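Local structure of protein-glutamine gamma-glutamyltransferase 2 (Pagrus major, 1G0D) at residues Gly445-Lys448 and Glu449-Tyr453; Tyr546-Tyr549 and Val550-Val553; Phe665-Asp668 and Arg669-Asp672. The protein is a transglutaminase, a calcium-dependent acyltransferase that probably joins peptide-bound glutamines to lysines or other primary amines, cross-linking or aminating proteins. All coordinates share one frame; numbering follows the deposited sequence.

All three contacts are local, each within one continuous run of chain. Contact 1 lies at the surface, on the start of helix 447-456, with its nearest atoms about 30 Å or more from the others. Contacts 2 and 3 are partly buried. Contact 2 runs through helix 546-549 into the connection before strand 558-566. Contact 3 turns the chain between strands 659-666 and 673-682. These two touch: Y546 OH of contact 2 lies 2.7 Å from R669 NH2 of contact 3, a probable hydrogen bond. Contact 1 is capping and carboxylate chemistry beside a probable calcium site. Contact 2 is led by a ring and a valine. Contact 3 joins a serine hydroxyl bonded across the turn with a lysine-aspartate salt bridge.

Contact 1 of 3, residues Gly445-Lys448 and Glu449-Tyr453; sequences GSQK and EREVY
S446 is the N-cap of helix 447-456. Its OG takes the backbone N-H of E449 at 2.8 Å. The hydroxyl sits between its own backbone N and carbonyl carbon (chi1 61°), which brings it back over the first turn. OG also bonds to P443 O, so the cap is tied to the chain before it.

E449 reaches back to the residue before the cap. Its chain runs out extended, and OE1 receives G445 N at 2.6 Å. The N-H comes from above the carboxylate, 54° out of its plane. On the way, E449 CG passes over one face of the Y453 ring, 3.8 Å above it and toward the rim. E449 is a calcium ligand by similarity, close to E444 and N395 of the same probable site, and Y453 OH bonds to N395, so the ring links the helix to that site.

E451 bends back along the helix. A first torsion of 53° sets its CG 3.2 Å from Q447 O. The E451 and Q447 side chains cross at about a right angle. K448 NZ makes a salt bridge with E378. Its pairing with E451 is long: NZ stands 3.9 Å from OE2, while K448 CE comes to 3.1 Å of that oxygen.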
loop_
_atom_site.group_PDB
_atom_site.type_symbol
_atom_site.label_atom_id
_atom_site.label_comp_id
_atom_site.label_asym_id
_atom_site.label_seq_id
_atom_site.Cartn_x
_atom_site.Cartn_y
_atom_site.Cartn_z
ATOM N N GLY A 445 11.914 -23.816 -11.272
ATOM C CA GLY A 445 12.348 -25.018 -11.959
ATOM C C GLY A 445 11.492 -25.416 -13.161
ATOM O O GLY A 445 11.940 -26.119 -14.058
ATOM N N SER A 446 10.246 -24.974 -13.191
ATOM C CA SER A 446 9.380 -25.296 -14.299
ATOM C C SER A 446 10.092 -24.974 -15.607
ATOM O O SER A 446 10.957 -24.127 -15.650
ATOM C CB SER A 446 8.059 -24.496 -14.178
ATOM O OG SER A 446 8.258 -23.091 -14.200
ATOM N N GLN A 447 9.742 -25.677 -16.667
ATOM C CA GLN A 447 10.345 -25.407 -17.949
ATOM C C GLN A 447 9.740 -24.109 -18.366
ATOM O O GLN A 447 10.296 -23.391 -19.194
ATOM C CB GLN A 447 9.982 -26.478 -18.982
ATOM C CG GLN A 447 10.458 -26.183 -20.441
ATOM C CD GLN A 447 12.005 -26.223 -20.632
ATOM O OE1 GLN A 447 12.570 -25.398 -21.372
ATOM N NE2 GLN A 447 12.678 -27.186 -19.971
ATOM N N LYS A 448 8.576 -23.799 -17.816
ATOM C CA LYS A 448 7.969 -22.544 -18.196
ATOM C C LYS A 448 8.810 -21.436 -17.585
ATOM O O LYS A 448 9.023 -20.418 -18.221
ATOM C CB LYS A 448 6.511 -22.474 -17.750
ATOM C CG LYS A 448 5.553 -22.821 -18.889
ATOM C CD LYS A 448 4.905 -21.586 -19.532
ATOM C CE LYS A 448 5.845 -20.762 -20.455
ATOM N NZ LYS A 448 5.235 -19.448 -20.953
ATOM N N GLU A 449 9.313 -21.657 -16.371
ATOM C CA GLU A 449 10.159 -20.670 -15.732
ATOM C C GLU A 449 11.432 -20.562 -16.547
ATOM O O GLU A 449 11.936 -19.461 -16.732
ATOM C CB GLU A 449 10.535 -21.063 -14.303
ATOM C CG GLU A 449 11.512 -20.057 -13.626
ATOM C CD GLU A 449 12.282 -20.646 -12.442
ATOM O OE1 GLU A 449 12.815 -21.766 -12.588
ATOM O OE2 GLU A 449 12.369 -20.000 -11.369
ATOM N N ARG A 450 11.967 -21.689 -17.029
ATOM C CA ARG A 450 13.194 -21.641 -17.832
ATOM C C ARG A 450 13.041 -20.878 -19.142
ATOM O O ARG A 450 13.950 -20.192 -19.571
ATOM C CB ARG A 450 13.730 -23.041 -18.179
ATOM C CG ARG A 450 14.931 -22.966 -19.151
ATOM C CD ARG A 450 15.844 -24.205 -19.176
ATOM N NE ARG A 450 16.479 -24.472 -17.883
ATOM C CZ ARG A 450 17.790 -24.423 -17.648
ATOM N NH1 ARG A 450 18.635 -24.113 -18.625
ATOM N NH2 ARG A 450 18.255 -24.675 -16.419
ATOM N N GLU A 451 11.912 -20.978 -19.800
ATOM C CA GLU A 451 11.854 -20.267 -21.036
ATOM C C GLU A 451 11.535 -18.799 -20.873
ATOM O O GLU A 451 11.779 -18.029 -21.793
ATOM C CB GLU A 451 10.891 -20.945 -21.996
ATOM C CG GLU A 451 9.511 -21.189 -21.436
ATOM C CD GLU A 451 8.727 -22.231 -22.236
ATOM O OE1 GLU A 451 9.215 -23.387 -22.308
ATOM O OE2 GLU A 451 7.635 -21.895 -22.781
ATOM N N VAL A 452 11.004 -18.376 -19.724
ATOM C CA VAL A 452 10.713 -16.948 -19.524
ATOM C C VAL A 452 11.977 -16.235 -19.084
ATOM O O VAL A 452 12.234 -15.112 -19.484
ATOM C CB VAL A 452 9.598 -16.707 -18.443
ATOM C CG1 VAL A 452 9.494 -15.222 -18.101
ATOM C CG2 VAL A 452 8.241 -17.195 -18.988
ATOM N N TYR A 453 12.758 -16.899 -18.247
ATOM C CA TYR A 453 14.019 -16.354 -17.760
ATOM C C TYR A 453 14.932 -16.237 -18.951
ATOM O O TYR A 453 15.697 -15.288 -19.061
ATOM C CB TYR A 453 14.650 -17.306 -16.759
ATOM C CG TYR A 453 14.163 -17.060 -15.370
ATOM C CD1 TYR A 453 13.211 -16.059 -15.110
ATOM C CD2 TYR A 453 14.660 -17.785 -14.310
ATOM C CE1 TYR A 453 12.764 -15.791 -13.815
ATOM C CE2 TYR A 453 14.231 -17.532 -13.007
ATOM C CZ TYR A 453 13.279 -16.534 -12.767
ATOM O OH TYR A 453 12.830 -16.305 -11.484
#

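Contact 2 of 3, residues Tyr546-Tyr549 and Val550-Val553; sequences YDDY and VRCV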
loop_
_atom_site.group_PDB
_atom_site.type_symbol
_atom_site.label_atom_id
_atom_site.label_comp_id
_atom_site.label_asym_id
_atom_site.label_seq_id
_atom_site.Cartn_x
_atom_site.Cartn_y
_atom_site.Cartn_z
ATOM N N TYR A 546 19.335 -9.732 25.621
ATOM C CA TYR A 546 18.723 -8.441 25.523
ATOM C C TYR A 546 19.654 -7.274 25.632
ATOM O O TYR A 546 19.697 -6.454 24.730
ATOM C CB TYR A 546 17.627 -8.285 26.560
ATOM C CG TYR A 546 16.986 -6.931 26.487
ATOM C CD1 TYR A 546 16.309 -6.521 25.341
ATOM C CD2 TYR A 546 17.047 -6.051 27.563
ATOM C CE1 TYR A 546 15.707 -5.270 25.266
ATOM C CE2 TYR A 546 16.442 -4.778 27.497
ATOM C CZ TYR A 546 15.778 -4.403 26.345
ATOM O OH TYR A 546 15.209 -3.157 26.257
ATOM N N ASP A 547 20.406 -7.191 26.720
ATOM C CA ASP A 547 21.300 -6.047 26.938
ATOM C C ASP A 547 22.362 -5.901 25.875
ATOM O O ASP A 547 23.027 -4.875 25.800
ATOM C CB ASP A 547 21.953 -6.130 28.310
ATOM C CG ASP A 547 21.988 -7.543 28.843
ATOM O OD1 ASP A 547 23.085 -8.157 28.851
ATOM O OD2 ASP A 547 20.912 -8.042 29.249
ATOM N N ASP A 548 22.513 -6.929 25.054
ATOM C CA ASP A 548 23.471 -6.891 23.963
ATOM C C ASP A 548 22.740 -6.333 22.741
ATOM O O ASP A 548 23.143 -5.323 22.168
ATOM C CB ASP A 548 23.977 -8.301 23.620
ATOM C CG ASP A 548 25.042 -8.828 24.597
ATOM O OD1 ASP A 548 25.706 -8.014 25.280
ATOM O OD2 ASP A 548 25.208 -10.076 24.665
ATOM N N TYR A 549 21.652 -6.985 22.345
ATOM C CA TYR A 549 20.932 -6.525 21.164
ATOM C C TYR A 549 20.071 -5.295 21.283
ATOM O O TYR A 549 19.619 -4.822 20.257
ATOM C CB TYR A 549 20.124 -7.657 20.464
ATOM C CG TYR A 549 18.867 -8.169 21.153
ATOM C CD1 TYR A 549 17.792 -7.322 21.433
ATOM C CD2 TYR A 549 18.795 -9.492 21.582
ATOM C CE1 TYR A 549 16.693 -7.773 22.130
ATOM C CE2 TYR A 549 17.701 -9.953 22.286
ATOM C CZ TYR A 549 16.657 -9.088 22.567
ATOM O OH TYR A 549 15.607 -9.547 23.348
ATOM N N VAL A 550 19.830 -4.761 22.478
ATOM C CA VAL A 550 19.023 -3.532 22.541
ATOM C C VAL A 550 19.839 -2.442 21.895
ATOM O O VAL A 550 19.316 -1.485 21.335
ATOM C CB VAL A 550 18.791 -3.001 23.935
ATOM C CG1 VAL A 550 17.324 -2.756 24.136
ATOM C CG2 VAL A 550 19.389 -3.911 24.949
ATOM N N ARG A 551 21.147 -2.599 22.014
ATOM C CA ARG A 551 22.104 -1.642 21.493
ATOM C C ARG A 551 22.066 -1.452 19.967
ATOM O O ARG A 551 22.220 -0.340 19.484
ATOM C CB ARG A 551 23.521 -2.063 21.947
ATOM C CG ARG A 551 24.032 -1.362 23.216
ATOM C CD ARG A 551 24.299 -2.344 24.346
ATOM N NE ARG A 551 25.524 -3.107 24.125
ATOM C CZ ARG A 551 26.051 -3.965 25.003
ATOM N NH1 ARG A 551 25.462 -4.172 26.178
ATOM N NH2 ARG A 551 27.158 -4.640 24.699
ATOM N N CYS A 552 21.802 -2.521 19.217
ATOM C CA CYS A 552 21.854 -2.459 17.756
ATOM C C CYS A 552 20.551 -2.561 16.969
ATOM O O CYS A 552 20.448 -2.095 15.841
ATOM C CB CYS A 552 22.821 -3.552 17.267
ATOM S SG CYS A 552 24.079 -4.174 18.502
ATOM N N VAL A 553 19.566 -3.184 17.578
ATOM C CA VAL A 553 18.280 -3.408 16.961
ATOM C C VAL A 553 17.477 -2.104 16.854
ATOM O O VAL A 553 17.723 -1.182 17.617
ATOM C CB VAL A 553 17.590 -4.519 17.774
ATOM C CG1 VAL A 553 16.278 -4.099 18.294
ATOM C CG2 VAL A 553 17.537 -5.754 16.952
#
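The short helix 546-549, set in the connection between strands 536-544 and 558-566, brings Y546 against V550 one turn later. V550 lies over one face of the Y546 ring, in what is probably a CH-pi contact of CG2. The exact place of the valine methyls is doubtful, because CG2 clashes with Y546 O and CG1 is modelled too close to the ring.

The edge of the Y546 ring meets Y549 CZ in plane. Y546 OH bonds to R669, and F484 packs edge-to-face with the ring. With an alanine in place of Y546, R669 would probably lose its hydroxyl partner and V550 the ring it lies over.

The Y549 ring lies against Y546, whose CA is 3.6 Å above one face, toward the rim. Y549 OH bonds to T486 O and G485 N, which fixes the far end. The side chain of Y549 is about 6 Å from that of P482, part of a GTP site by similarity.

R551 folds beside D548, both side chains pointing the same way. D548 CA lies over the centre of the guanidinium face. D548 OD1 is 3.7 Å from R551 NH2, a long salt bridge. OD1 lies well out of the guanidinium plane, so no N-H points at it and charge alone acts.

Y549 O accepts from V553 N at 3.1 Å and weakly from C552 N at 3.3 Å. These bonds tie the end of the short helix to the connection that leads into strand 558-566.

Contact 3 of 3, residues Phe665-Asp668 and Arg669-Asp672; sequences FDSD and RLKD
S667 and L670 bond to each other across the hairpin that joins strands 659-666 and 673-682. D668 and R669 form its tip. With chi1 at 60°, S667 OG turns toward the returning chain. There it accepts from L670 N at 2.7 Å. It also donates to L670 O, modelled at a very short 2.4 Å, so the exact geometry is uncertain. S667 N adds a weak bond to the same carbonyl. The hydroxyl thus faces the backbone N and, less surely, the backbone O of L670.

F665 CE2 comes within 4.2 Å of L670 CB. L615 of the neighbouring strand packs against F665, S667 and L670, and F607 and F620 meet the F665 ring.

D666 and K671 cross obliquely. The lysine chain is bent near its end, which carries NZ to D666 OD2 at 3.0 Å, on that oxygen's syn side. K671 NZ also donates to S667 O at 3.2 Å. Y247 OH bonds to both OD2 and NZ and closes the group.

At the tip, D668 OD2 receives R669 N at 2.5 Å. The N-H comes from above the carboxylate, 51° out of its plane. OD2 takes K616 N as well, while the R669 guanidinium, turned 57° from that carboxylate, leads away to Y546 OH.

The K671 charge is therefore met by a carboxylate, a carbonyl and a tyrosine hydroxyl. This probably keeps it protonated and holds the two arms together at D666.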
loop_
_atom_site.group_PDB
_atom_site.type_symbol
_atom_site.label_atom_id
_atom_site.label_comp_id
_atom_site.label_asym_id
_atom_site.label_seq_id
_atom_site.Cartn_x
_atom_site.Cartn_y
_atom_site.Cartn_z
ATOM N N PHE A 665 0.910 1.868 20.015
ATOM C CA PHE A 665 1.551 2.317 21.261
ATOM C C PHE A 665 3.054 2.517 21.070
ATOM O O PHE A 665 3.767 1.612 20.597
ATOM C CB PHE A 665 1.339 1.324 22.429
ATOM C CG PHE A 665 2.153 1.661 23.675
ATOM C CD1 PHE A 665 1.682 2.580 24.620
ATOM C CD2 PHE A 665 3.421 1.109 23.869
ATOM C CE1 PHE A 665 2.477 2.947 25.735
ATOM C CE2 PHE A 665 4.205 1.470 24.973
ATOM C CZ PHE A 665 3.734 2.388 25.901
ATOM N N ASP A 666 3.529 3.709 21.430
ATOM C CA ASP A 666 4.957 4.004 21.356
ATOM C C ASP A 666 5.499 4.537 22.681
ATOM O O ASP A 666 4.798 5.216 23.447
ATOM C CB ASP A 666 5.295 4.996 20.237
ATOM C CG ASP A 666 6.792 4.998 19.899
ATOM O OD1 ASP A 666 7.338 6.093 19.647
ATOM O OD2 ASP A 666 7.419 3.908 19.886
ATOM N N SER A 667 6.763 4.223 22.933
ATOM C CA SER A 667 7.408 4.631 24.157
ATOM C C SER A 667 8.867 4.697 23.803
ATOM O O SER A 667 9.240 4.259 22.714
ATOM C CB SER A 667 7.194 3.558 25.212
ATOM O OG SER A 667 7.764 2.345 24.751
ATOM N N ASP A 668 9.683 5.219 24.721
ATOM C CA ASP A 668 11.131 5.336 24.499
ATOM C C ASP A 668 11.793 3.987 24.241
ATOM O O ASP A 668 12.524 3.837 23.265
ATOM C CB ASP A 668 11.829 6.017 25.693
ATOM C CG ASP A 668 11.612 5.281 27.003
ATOM O OD1 ASP A 668 12.312 5.616 27.983
ATOM O OD2 ASP A 668 10.746 4.380 27.066
ATOM N N ARG A 669 11.507 3.011 25.096
ATOM C CA ARG A 669 12.085 1.694 24.978
ATOM C C ARG A 669 11.219 0.645 24.286
ATOM O O ARG A 669 11.740 -0.394 23.854
ATOM C CB ARG A 669 12.484 1.206 26.361
ATOM C CG ARG A 669 13.317 2.225 27.113
ATOM C CD ARG A 669 14.761 2.233 26.632
ATOM N NE ARG A 669 15.578 1.389 27.495
ATOM C CZ ARG A 669 15.794 0.094 27.277
ATOM N NH1 ARG A 669 16.556 -0.621 28.118
ATOM N NH2 ARG A 669 15.258 -0.490 26.200
ATOM N N LEU A 670 9.906 0.883 24.201
ATOM C CA LEU A 670 8.995 -0.061 23.516
ATOM C C LEU A 670 8.337 0.635 22.352
ATOM O O LEU A 670 7.522 1.563 22.534
ATOM C CB LEU A 670 7.895 -0.566 24.425
ATOM C CG LEU A 670 7.745 -2.078 24.595
ATOM C CD1 LEU A 670 6.281 -2.417 24.651
ATOM C CD2 LEU A 670 8.427 -2.834 23.516
ATOM N N LYS A 671 8.703 0.181 21.155
ATOM C CA LYS A 671 8.171 0.772 19.952
ATOM C C LYS A 671 7.579 -0.308 19.088
ATOM O O LYS A 671 7.973 -1.477 19.215
ATOM C CB LYS A 671 9.289 1.490 19.171
ATOM C CG LYS A 671 10.320 2.234 20.011
ATOM C CD LYS A 671 11.432 2.839 19.160
ATOM C CE LYS A 671 11.543 4.335 19.415
ATOM N NZ LYS A 671 10.200 4.953 19.756
ATOM N N ASP A 672 6.641 0.099 18.214
ATOM C CA ASP A 672 6.007 -0.811 17.266
ATOM C C ASP A 672 5.051 -1.750 18.015
ATOM O O ASP A 672 5.157 -2.977 17.953
ATOM C CB ASP A 672 7.132 -1.587 16.535
ATOM C CG ASP A 672 6.752 -2.053 15.137
ATOM O OD1 ASP A 672 7.177 -3.169 14.757
ATOM O OD2 ASP A 672 6.053 -1.317 14.418
#